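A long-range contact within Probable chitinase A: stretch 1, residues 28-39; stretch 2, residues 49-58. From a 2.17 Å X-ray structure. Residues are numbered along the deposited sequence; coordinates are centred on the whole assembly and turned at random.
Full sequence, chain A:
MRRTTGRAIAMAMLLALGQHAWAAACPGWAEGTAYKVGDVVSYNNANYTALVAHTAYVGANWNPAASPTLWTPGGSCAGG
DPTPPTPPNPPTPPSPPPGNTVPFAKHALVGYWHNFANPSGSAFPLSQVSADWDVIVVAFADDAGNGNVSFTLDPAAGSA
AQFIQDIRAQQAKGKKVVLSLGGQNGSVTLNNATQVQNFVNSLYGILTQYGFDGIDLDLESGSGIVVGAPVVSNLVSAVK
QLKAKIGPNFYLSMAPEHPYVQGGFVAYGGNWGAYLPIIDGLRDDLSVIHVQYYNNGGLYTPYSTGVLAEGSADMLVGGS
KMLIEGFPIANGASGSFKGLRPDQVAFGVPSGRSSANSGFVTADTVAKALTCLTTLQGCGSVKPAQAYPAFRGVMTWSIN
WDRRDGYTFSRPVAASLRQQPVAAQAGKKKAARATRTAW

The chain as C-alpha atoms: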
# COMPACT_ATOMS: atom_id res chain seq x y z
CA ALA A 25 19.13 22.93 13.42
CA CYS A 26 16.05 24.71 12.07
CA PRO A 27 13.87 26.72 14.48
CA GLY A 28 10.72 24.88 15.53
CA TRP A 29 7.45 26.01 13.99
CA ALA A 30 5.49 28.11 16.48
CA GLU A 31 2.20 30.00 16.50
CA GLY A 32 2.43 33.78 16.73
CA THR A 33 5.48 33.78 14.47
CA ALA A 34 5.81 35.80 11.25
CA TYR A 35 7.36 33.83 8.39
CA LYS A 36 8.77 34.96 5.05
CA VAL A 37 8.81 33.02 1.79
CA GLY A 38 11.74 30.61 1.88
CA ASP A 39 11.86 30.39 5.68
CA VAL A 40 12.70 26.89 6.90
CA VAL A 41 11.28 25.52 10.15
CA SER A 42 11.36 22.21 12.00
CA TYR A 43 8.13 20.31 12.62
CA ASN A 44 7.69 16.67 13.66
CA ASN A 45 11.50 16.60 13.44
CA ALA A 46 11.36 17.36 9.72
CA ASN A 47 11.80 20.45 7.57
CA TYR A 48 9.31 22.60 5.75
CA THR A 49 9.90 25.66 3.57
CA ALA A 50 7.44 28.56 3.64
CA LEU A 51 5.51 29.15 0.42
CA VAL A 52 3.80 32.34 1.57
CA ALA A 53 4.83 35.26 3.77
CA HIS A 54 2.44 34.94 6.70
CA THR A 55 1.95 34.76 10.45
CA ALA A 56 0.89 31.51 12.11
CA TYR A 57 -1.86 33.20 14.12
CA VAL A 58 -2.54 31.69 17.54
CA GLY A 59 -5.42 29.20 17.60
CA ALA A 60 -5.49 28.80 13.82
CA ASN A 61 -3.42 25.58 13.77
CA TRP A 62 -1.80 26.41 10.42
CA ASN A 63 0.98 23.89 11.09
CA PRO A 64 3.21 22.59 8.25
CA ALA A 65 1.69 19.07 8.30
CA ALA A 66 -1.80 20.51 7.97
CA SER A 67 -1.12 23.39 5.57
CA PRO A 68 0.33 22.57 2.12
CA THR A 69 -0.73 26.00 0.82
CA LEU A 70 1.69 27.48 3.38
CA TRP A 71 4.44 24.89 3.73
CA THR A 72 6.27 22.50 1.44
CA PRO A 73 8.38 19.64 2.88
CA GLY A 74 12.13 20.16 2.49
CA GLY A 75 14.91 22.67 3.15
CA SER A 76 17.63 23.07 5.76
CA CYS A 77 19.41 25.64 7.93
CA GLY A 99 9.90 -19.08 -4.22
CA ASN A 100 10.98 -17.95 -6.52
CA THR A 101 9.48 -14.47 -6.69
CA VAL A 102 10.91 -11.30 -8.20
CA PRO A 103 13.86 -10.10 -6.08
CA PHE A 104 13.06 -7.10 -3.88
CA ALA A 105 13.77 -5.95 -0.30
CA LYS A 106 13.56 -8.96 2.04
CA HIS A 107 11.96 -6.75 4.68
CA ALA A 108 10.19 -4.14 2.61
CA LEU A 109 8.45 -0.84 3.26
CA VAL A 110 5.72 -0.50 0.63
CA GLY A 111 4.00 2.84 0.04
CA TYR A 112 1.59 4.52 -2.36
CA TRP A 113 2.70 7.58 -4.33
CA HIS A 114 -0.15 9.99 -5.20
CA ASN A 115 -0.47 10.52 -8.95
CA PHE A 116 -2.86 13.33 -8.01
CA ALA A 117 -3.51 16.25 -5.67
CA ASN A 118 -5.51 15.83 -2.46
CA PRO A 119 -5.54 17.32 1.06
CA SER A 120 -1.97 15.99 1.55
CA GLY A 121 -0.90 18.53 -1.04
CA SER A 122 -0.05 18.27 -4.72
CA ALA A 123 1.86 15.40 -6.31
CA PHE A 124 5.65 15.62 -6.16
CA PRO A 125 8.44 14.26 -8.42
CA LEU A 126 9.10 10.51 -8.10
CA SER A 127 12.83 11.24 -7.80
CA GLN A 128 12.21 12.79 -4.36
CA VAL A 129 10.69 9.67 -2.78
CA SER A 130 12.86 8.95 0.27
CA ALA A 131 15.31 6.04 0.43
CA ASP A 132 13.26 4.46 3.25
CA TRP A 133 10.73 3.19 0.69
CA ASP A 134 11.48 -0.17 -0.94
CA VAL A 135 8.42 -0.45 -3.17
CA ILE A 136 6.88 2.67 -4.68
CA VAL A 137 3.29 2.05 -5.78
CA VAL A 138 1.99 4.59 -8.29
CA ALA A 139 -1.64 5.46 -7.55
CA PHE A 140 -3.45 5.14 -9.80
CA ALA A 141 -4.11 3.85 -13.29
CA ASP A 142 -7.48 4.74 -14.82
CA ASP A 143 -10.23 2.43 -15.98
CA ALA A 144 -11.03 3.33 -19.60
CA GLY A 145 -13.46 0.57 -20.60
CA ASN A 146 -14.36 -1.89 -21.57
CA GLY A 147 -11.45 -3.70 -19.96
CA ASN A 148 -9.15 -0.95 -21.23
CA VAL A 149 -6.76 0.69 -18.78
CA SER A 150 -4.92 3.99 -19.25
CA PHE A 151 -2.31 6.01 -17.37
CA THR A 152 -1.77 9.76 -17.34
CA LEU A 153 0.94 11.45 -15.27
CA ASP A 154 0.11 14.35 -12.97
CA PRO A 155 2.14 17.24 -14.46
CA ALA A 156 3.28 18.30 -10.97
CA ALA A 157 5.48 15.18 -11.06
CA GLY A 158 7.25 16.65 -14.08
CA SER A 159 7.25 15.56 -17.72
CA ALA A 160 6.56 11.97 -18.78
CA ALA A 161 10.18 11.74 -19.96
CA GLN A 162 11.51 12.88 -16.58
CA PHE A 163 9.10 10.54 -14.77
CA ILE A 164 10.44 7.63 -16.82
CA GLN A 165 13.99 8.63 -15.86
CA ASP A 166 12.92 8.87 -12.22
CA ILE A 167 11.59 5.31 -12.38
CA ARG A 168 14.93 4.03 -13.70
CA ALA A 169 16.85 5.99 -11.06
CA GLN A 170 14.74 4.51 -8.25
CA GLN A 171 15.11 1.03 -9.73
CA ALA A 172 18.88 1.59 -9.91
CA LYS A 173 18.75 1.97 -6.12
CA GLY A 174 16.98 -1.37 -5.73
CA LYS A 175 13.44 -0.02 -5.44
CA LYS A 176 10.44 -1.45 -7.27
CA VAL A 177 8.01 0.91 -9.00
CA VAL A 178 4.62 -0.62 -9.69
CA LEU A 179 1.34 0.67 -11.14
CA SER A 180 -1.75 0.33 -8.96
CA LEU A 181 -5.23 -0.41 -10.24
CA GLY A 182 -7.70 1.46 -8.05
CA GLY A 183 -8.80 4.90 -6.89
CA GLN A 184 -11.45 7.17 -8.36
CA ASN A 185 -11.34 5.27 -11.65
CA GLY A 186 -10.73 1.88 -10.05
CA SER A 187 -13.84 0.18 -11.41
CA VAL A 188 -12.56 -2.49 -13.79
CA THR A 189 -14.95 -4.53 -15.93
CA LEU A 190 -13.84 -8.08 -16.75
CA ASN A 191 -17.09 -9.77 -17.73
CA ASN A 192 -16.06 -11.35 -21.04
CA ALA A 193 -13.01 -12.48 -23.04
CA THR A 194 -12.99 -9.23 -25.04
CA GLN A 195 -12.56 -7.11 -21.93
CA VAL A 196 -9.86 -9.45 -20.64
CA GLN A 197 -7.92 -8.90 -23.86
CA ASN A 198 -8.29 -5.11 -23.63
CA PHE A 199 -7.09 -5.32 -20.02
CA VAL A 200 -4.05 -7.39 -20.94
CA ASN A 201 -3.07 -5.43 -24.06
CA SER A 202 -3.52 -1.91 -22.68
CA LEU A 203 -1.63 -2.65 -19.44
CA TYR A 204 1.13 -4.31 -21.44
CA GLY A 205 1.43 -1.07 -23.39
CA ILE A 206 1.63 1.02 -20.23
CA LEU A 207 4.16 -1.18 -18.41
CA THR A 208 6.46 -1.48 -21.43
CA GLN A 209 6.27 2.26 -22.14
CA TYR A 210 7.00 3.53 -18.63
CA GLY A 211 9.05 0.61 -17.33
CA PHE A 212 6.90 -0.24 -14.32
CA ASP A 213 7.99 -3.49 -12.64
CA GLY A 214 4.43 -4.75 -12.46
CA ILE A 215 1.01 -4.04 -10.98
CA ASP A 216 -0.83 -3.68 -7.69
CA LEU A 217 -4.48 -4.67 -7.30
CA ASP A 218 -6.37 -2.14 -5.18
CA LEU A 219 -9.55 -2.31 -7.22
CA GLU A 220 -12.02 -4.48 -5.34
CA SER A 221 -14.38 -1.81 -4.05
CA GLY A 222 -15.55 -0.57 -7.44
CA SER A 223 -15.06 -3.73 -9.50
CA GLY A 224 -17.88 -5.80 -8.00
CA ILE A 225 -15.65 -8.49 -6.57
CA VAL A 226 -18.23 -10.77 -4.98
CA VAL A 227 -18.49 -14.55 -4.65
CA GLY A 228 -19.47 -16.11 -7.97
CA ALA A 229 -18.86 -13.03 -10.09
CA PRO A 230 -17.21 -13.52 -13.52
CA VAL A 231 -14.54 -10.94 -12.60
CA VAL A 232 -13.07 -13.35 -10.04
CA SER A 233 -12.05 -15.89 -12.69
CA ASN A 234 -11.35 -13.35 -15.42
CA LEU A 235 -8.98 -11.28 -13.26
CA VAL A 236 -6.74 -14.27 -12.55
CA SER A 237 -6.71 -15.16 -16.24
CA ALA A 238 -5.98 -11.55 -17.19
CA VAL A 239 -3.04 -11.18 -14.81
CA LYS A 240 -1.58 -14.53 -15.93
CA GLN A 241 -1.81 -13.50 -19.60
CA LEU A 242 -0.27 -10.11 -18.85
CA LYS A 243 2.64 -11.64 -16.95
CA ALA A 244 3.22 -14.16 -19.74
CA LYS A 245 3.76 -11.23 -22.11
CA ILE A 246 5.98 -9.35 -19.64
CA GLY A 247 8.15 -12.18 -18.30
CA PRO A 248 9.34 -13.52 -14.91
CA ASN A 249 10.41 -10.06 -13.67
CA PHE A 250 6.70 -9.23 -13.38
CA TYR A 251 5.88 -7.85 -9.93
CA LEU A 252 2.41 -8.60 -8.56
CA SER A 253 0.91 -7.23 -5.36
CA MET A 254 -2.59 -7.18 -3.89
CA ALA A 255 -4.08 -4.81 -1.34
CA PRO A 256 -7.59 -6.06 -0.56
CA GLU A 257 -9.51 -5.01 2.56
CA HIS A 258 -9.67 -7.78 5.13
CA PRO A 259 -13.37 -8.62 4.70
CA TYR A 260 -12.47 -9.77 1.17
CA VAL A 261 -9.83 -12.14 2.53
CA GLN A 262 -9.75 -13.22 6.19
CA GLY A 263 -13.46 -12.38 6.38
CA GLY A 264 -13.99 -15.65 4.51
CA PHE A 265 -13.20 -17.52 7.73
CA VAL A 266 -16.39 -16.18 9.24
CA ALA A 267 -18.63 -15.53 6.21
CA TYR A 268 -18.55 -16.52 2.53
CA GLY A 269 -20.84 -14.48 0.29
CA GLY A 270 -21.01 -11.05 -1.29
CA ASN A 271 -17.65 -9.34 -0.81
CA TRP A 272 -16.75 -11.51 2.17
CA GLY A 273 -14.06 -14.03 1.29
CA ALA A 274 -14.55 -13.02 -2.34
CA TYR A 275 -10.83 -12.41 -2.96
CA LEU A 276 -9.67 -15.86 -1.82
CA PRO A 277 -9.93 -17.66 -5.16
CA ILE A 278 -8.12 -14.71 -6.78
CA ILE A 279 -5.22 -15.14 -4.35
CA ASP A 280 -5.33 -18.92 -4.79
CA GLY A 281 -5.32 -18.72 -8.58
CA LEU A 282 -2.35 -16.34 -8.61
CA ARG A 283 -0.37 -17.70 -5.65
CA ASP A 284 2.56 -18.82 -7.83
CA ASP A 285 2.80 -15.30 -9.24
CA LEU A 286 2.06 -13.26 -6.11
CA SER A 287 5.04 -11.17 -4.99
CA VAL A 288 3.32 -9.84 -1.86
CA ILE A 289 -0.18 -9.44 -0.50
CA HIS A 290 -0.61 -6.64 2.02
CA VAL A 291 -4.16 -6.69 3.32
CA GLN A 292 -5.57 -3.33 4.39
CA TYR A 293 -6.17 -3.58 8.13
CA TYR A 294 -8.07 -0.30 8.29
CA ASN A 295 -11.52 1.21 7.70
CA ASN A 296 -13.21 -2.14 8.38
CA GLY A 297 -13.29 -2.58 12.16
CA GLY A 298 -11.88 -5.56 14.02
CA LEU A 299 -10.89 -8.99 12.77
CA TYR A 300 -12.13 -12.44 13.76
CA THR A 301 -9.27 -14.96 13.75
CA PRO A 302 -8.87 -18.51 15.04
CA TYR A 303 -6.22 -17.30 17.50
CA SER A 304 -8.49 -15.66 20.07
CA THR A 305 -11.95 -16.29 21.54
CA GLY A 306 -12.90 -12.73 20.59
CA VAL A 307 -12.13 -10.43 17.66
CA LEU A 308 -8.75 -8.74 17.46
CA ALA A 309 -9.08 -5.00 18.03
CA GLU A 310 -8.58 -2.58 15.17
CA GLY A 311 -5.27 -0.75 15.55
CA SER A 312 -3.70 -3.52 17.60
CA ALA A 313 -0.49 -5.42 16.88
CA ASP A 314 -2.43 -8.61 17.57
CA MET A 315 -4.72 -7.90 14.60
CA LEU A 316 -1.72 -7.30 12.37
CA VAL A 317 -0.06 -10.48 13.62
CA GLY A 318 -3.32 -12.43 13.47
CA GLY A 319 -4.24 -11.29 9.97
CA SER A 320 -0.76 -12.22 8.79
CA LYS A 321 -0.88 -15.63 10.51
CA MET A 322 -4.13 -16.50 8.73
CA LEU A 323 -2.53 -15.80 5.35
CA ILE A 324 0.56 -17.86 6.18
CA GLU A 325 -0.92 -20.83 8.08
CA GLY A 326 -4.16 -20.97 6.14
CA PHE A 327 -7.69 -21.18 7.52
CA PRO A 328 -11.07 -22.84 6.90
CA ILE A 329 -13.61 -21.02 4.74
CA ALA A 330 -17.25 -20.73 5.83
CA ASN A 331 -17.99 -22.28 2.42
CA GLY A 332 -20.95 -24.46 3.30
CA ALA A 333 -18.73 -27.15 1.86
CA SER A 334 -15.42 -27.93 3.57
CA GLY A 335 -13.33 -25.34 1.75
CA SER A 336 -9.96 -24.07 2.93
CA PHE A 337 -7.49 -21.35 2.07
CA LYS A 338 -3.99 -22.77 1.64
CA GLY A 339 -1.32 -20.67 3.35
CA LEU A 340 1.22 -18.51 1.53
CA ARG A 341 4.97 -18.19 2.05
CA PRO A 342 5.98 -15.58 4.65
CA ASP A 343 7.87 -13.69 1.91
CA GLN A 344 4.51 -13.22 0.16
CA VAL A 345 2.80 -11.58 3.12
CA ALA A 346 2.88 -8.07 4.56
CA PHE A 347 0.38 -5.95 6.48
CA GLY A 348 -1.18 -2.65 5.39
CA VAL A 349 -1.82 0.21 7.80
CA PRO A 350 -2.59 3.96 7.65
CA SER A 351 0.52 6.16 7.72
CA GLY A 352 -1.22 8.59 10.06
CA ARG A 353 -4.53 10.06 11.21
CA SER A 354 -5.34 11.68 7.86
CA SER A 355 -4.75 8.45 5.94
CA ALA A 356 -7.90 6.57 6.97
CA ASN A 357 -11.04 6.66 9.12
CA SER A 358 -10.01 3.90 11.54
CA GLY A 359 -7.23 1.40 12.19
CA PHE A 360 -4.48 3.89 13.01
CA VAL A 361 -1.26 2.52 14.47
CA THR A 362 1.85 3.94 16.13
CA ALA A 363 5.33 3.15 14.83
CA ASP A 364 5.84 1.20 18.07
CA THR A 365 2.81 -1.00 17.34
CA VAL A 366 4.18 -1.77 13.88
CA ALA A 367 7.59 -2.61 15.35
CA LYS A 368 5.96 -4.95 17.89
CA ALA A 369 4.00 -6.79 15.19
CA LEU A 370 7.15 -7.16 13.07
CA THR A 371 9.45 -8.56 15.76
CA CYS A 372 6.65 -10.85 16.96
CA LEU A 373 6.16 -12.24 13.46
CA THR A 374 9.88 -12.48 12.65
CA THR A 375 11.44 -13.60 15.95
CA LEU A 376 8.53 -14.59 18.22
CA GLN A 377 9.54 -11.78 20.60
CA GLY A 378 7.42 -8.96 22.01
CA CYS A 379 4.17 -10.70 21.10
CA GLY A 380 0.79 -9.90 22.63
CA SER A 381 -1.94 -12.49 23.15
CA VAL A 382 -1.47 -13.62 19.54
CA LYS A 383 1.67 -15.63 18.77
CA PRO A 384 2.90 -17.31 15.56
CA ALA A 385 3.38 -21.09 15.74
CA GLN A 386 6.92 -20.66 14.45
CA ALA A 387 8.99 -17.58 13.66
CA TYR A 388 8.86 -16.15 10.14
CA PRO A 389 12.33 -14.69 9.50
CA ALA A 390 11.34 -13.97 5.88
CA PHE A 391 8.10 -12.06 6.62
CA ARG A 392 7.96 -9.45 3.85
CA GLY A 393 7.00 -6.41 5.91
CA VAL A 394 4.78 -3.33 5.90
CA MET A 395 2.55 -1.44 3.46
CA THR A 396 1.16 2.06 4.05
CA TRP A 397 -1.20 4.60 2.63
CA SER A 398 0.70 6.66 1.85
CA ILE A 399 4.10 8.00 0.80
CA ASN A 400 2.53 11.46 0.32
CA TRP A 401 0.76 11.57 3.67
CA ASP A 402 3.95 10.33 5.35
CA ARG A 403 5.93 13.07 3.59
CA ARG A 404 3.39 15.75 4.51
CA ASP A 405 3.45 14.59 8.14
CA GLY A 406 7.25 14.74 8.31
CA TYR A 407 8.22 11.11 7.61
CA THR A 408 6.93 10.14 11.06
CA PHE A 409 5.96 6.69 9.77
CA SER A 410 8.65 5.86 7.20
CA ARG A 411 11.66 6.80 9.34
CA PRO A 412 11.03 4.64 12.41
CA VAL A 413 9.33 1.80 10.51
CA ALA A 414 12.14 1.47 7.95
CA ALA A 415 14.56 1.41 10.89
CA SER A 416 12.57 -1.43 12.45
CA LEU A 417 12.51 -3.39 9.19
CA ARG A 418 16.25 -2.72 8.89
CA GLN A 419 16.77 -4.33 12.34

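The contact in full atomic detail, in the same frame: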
# COMPACT_ATOMS: atom_id res chain seq x y z
N GLY A 28 12.00 25.56 15.52
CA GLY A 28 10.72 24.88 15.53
C GLY A 28 9.59 25.80 15.12
O GLY A 28 9.59 26.98 15.47
N TRP A 29 8.64 25.26 14.36
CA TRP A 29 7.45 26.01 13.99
C TRP A 29 6.68 26.40 15.24
O TRP A 29 6.53 25.59 16.16
CB TRP A 29 6.58 25.19 13.04
CG TRP A 29 5.30 25.86 12.66
CD1 TRP A 29 5.09 26.69 11.60
CD2 TRP A 29 4.04 25.75 13.34
NE1 TRP A 29 3.79 27.11 11.58
CE2 TRP A 29 3.12 26.55 12.63
CE3 TRP A 29 3.60 25.06 14.47
CZ2 TRP A 29 1.79 26.67 13.02
CZ3 TRP A 29 2.28 25.18 14.86
CH2 TRP A 29 1.39 25.98 14.13
N ALA A 30 6.20 27.64 15.30
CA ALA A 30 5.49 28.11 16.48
C ALA A 30 4.43 29.15 16.12
O ALA A 30 4.67 30.03 15.29
CB ALA A 30 6.47 28.69 17.50
N GLU A 31 3.26 29.04 16.74
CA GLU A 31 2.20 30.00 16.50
C GLU A 31 2.60 31.38 17.02
O GLU A 31 3.37 31.49 17.98
CB GLU A 31 0.89 29.54 17.14
CG GLU A 31 0.28 28.33 16.45
CD GLU A 31 -1.19 28.13 16.77
OE1 GLU A 31 -1.92 27.63 15.89
OE2 GLU A 31 -1.61 28.48 17.89
N GLY A 32 2.09 32.42 16.37
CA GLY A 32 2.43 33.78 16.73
C GLY A 32 3.65 34.29 16.00
O GLY A 32 4.04 35.45 16.16
N THR A 33 4.26 33.44 15.18
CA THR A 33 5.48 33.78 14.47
C THR A 33 5.21 34.25 13.04
O THR A 33 4.40 33.65 12.32
CB THR A 33 6.46 32.59 14.42
OG1 THR A 33 6.61 32.04 15.74
CG2 THR A 33 7.82 33.01 13.90
N ALA A 34 5.89 35.31 12.63
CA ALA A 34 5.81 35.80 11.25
C ALA A 34 6.87 35.12 10.39
O ALA A 34 8.06 35.15 10.72
CB ALA A 34 5.98 37.31 11.22
N TYR A 35 6.44 34.52 9.29
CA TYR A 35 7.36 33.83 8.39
C TYR A 35 7.42 34.51 7.03
O TYR A 35 6.43 35.05 6.54
CB TYR A 35 6.94 32.37 8.22
CG TYR A 35 6.99 31.57 9.50
CD1 TYR A 35 8.21 31.23 10.07
CD2 TYR A 35 5.83 31.17 10.15
CE1 TYR A 35 8.27 30.51 11.25
CE2 TYR A 35 5.88 30.45 11.33
CZ TYR A 35 7.11 30.12 11.87
OH TYR A 35 7.17 29.40 13.04
N LYS A 36 8.60 34.48 6.42
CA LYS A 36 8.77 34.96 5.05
C LYS A 36 8.88 33.79 4.09
O LYS A 36 9.21 32.68 4.51
CB LYS A 36 10.02 35.84 4.93
CG LYS A 36 10.00 37.11 5.76
CD LYS A 36 11.22 37.95 5.42
CE LYS A 36 11.54 38.96 6.51
NZ LYS A 36 12.94 39.44 6.39
N VAL A 37 8.62 34.03 2.81
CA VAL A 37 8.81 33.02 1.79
C VAL A 37 10.25 32.51 1.82
O VAL A 37 11.18 33.31 1.82
CB VAL A 37 8.47 33.56 0.38
CG1 VAL A 37 8.79 32.51 -0.68
CG2 VAL A 37 7.02 33.98 0.30
N GLY A 38 10.42 31.20 1.86
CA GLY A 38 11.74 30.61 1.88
C GLY A 38 12.23 30.25 3.27
O GLY A 38 13.23 29.55 3.41
N ASP A 39 11.53 30.74 4.30
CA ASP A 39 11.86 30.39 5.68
C ASP A 39 11.73 28.89 5.92
O ASP A 39 10.77 28.27 5.49
CB ASP A 39 10.96 31.15 6.66
CG ASP A 39 11.43 32.57 6.92
OD1 ASP A 39 12.42 33.00 6.30
OD2 ASP A 39 10.79 33.25 7.74
N THR A 49 9.56 24.33 4.08
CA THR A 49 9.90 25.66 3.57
C THR A 49 8.63 26.46 3.33
O THR A 49 7.68 25.95 2.73
CB THR A 49 10.72 25.55 2.27
OG1 THR A 49 11.93 24.83 2.53
CG2 THR A 49 11.07 26.93 1.74
N ALA A 50 8.61 27.70 3.79
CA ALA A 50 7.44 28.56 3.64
C ALA A 50 7.19 28.93 2.19
O ALA A 50 8.10 29.33 1.46
CB ALA A 50 7.61 29.83 4.48
N LEU A 51 5.93 28.80 1.77
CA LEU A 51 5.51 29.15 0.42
C LEU A 51 4.96 30.57 0.35
O LEU A 51 4.97 31.20 -0.70
CB LEU A 51 4.45 28.17 -0.08
CG LEU A 51 4.91 26.73 -0.32
CD1 LEU A 51 3.71 25.83 -0.55
CD2 LEU A 51 5.85 26.70 -1.50
N VAL A 52 4.48 31.05 1.49
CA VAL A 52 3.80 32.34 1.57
C VAL A 52 4.26 33.11 2.80
O VAL A 52 4.38 32.54 3.89
CB VAL A 52 2.27 32.16 1.64
CG1 VAL A 52 1.57 33.50 1.76
CG2 VAL A 52 1.75 31.40 0.42
N ALA A 53 4.54 34.40 2.63
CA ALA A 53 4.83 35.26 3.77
C ALA A 53 3.56 35.41 4.61
O ALA A 53 2.55 35.93 4.13
CB ALA A 53 5.34 36.62 3.32
N HIS A 54 3.62 34.95 5.85
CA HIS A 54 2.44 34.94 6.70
C HIS A 54 2.80 34.80 8.17
O HIS A 54 3.94 34.46 8.51
CB HIS A 54 1.51 33.79 6.32
CG HIS A 54 2.01 32.46 6.77
ND1 HIS A 54 3.13 31.86 6.22
CD2 HIS A 54 1.58 31.62 7.74
CE1 HIS A 54 3.35 30.70 6.82
NE2 HIS A 54 2.42 30.53 7.75
N THR A 55 1.82 35.02 9.02
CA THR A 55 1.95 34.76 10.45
C THR A 55 1.10 33.54 10.81
O THR A 55 -0.03 33.41 10.35
CB THR A 55 1.52 35.97 11.29
OG1 THR A 55 2.48 37.02 11.14
CG2 THR A 55 1.40 35.60 12.76
N ALA A 56 1.66 32.64 11.60
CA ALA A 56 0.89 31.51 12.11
C ALA A 56 0.09 31.97 13.32
O ALA A 56 0.50 31.78 14.46
CB ALA A 56 1.81 30.35 12.49
N TYR A 57 -1.06 32.59 13.06
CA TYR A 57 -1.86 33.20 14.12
C TYR A 57 -2.27 32.17 15.17
O TYR A 57 -2.58 31.02 14.84
CB TYR A 57 -3.10 33.88 13.54
CG TYR A 57 -2.79 34.97 12.54
CD1 TYR A 57 -2.22 36.17 12.94
CD2 TYR A 57 -3.06 34.79 11.19
CE1 TYR A 57 -1.93 37.16 12.03
CE2 TYR A 57 -2.77 35.78 10.27
CZ TYR A 57 -2.20 36.96 10.69
OH TYR A 57 -1.91 37.95 9.78
N VAL A 58 -2.25 32.58 16.43
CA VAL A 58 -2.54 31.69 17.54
C VAL A 58 -3.97 31.15 17.45
O VAL A 58 -4.91 31.90 17.18
CB VAL A 58 -2.32 32.39 18.91
CG1 VAL A 58 -3.12 33.70 18.99
CG2 VAL A 58 -2.67 31.47 20.06
O HOH W 1 2.22 28.52 9.65
O HOH W 2 -1.33 28.84 13.35

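Six backbone hydrogen bonds, grouped in three pairs, join the two antiparallel stretches; only the middle pair, between Tyr 35 and His 54, is reciprocal. At one end, Gly 32 N donates to Ala 56 O (2.6 Å) and Ala 56 N donates to Thr 33 O (3.0 Å). In the middle, Tyr 35 N donates to His 54 O (2.6 Å, nearly linear at 171°) and His 54 N to Tyr 35 O (2.9 Å, more bent at 145°). At the far end, Gly 38 N reaches Ala 50 O (3.0 Å) and Ala 50 N reaches Asp 39 O (2.8 Å). Ala 34 and Thr 55 form the non-hydrogen-bonded pair, their CA atoms 4.1 Å apart and their side chains on the same face, with Ala 34 CB 3.5 Å from Thr 55 OG1. Several carbonyls also receive CA-H contacts, as at Thr 55 CA to Thr 33 O (3.3 Å).

Two type II turns shape stretch 1, and Gly 32 and Gly 38 have backbone angles that would jam a CB against the preceding carbonyl. Side chains brace both turns: Thr 33 OG1 donates to Ala 30 O (2.8 Å), while Asp 39 OD2 accepts from Lys 36 N (2.8 Å). Tyr 35 OH accepts a hydrogen bond from Ala 30 N (3.0 Å), tying the ring's far end to its own stretch. In stretch 2, His 54 ND1 donates to Val 52 O (2.7 Å), leaving NE2 for a water 2.8 Å away; the same water accepts from Trp 29 NE1 (2.9 Å) and so bridges the stretches. A second water donates to Glu 31 OE1 and Tyr 57 O, each at 2.9 Å, linking two acceptors that could not bond directly.

Apolar packing centres on buried Ala 56, whose CB lies 3.7 Å from Trp 29 CZ2 and, at the tyrosine ring's edge, 4.2 Å from Tyr 35 CE2.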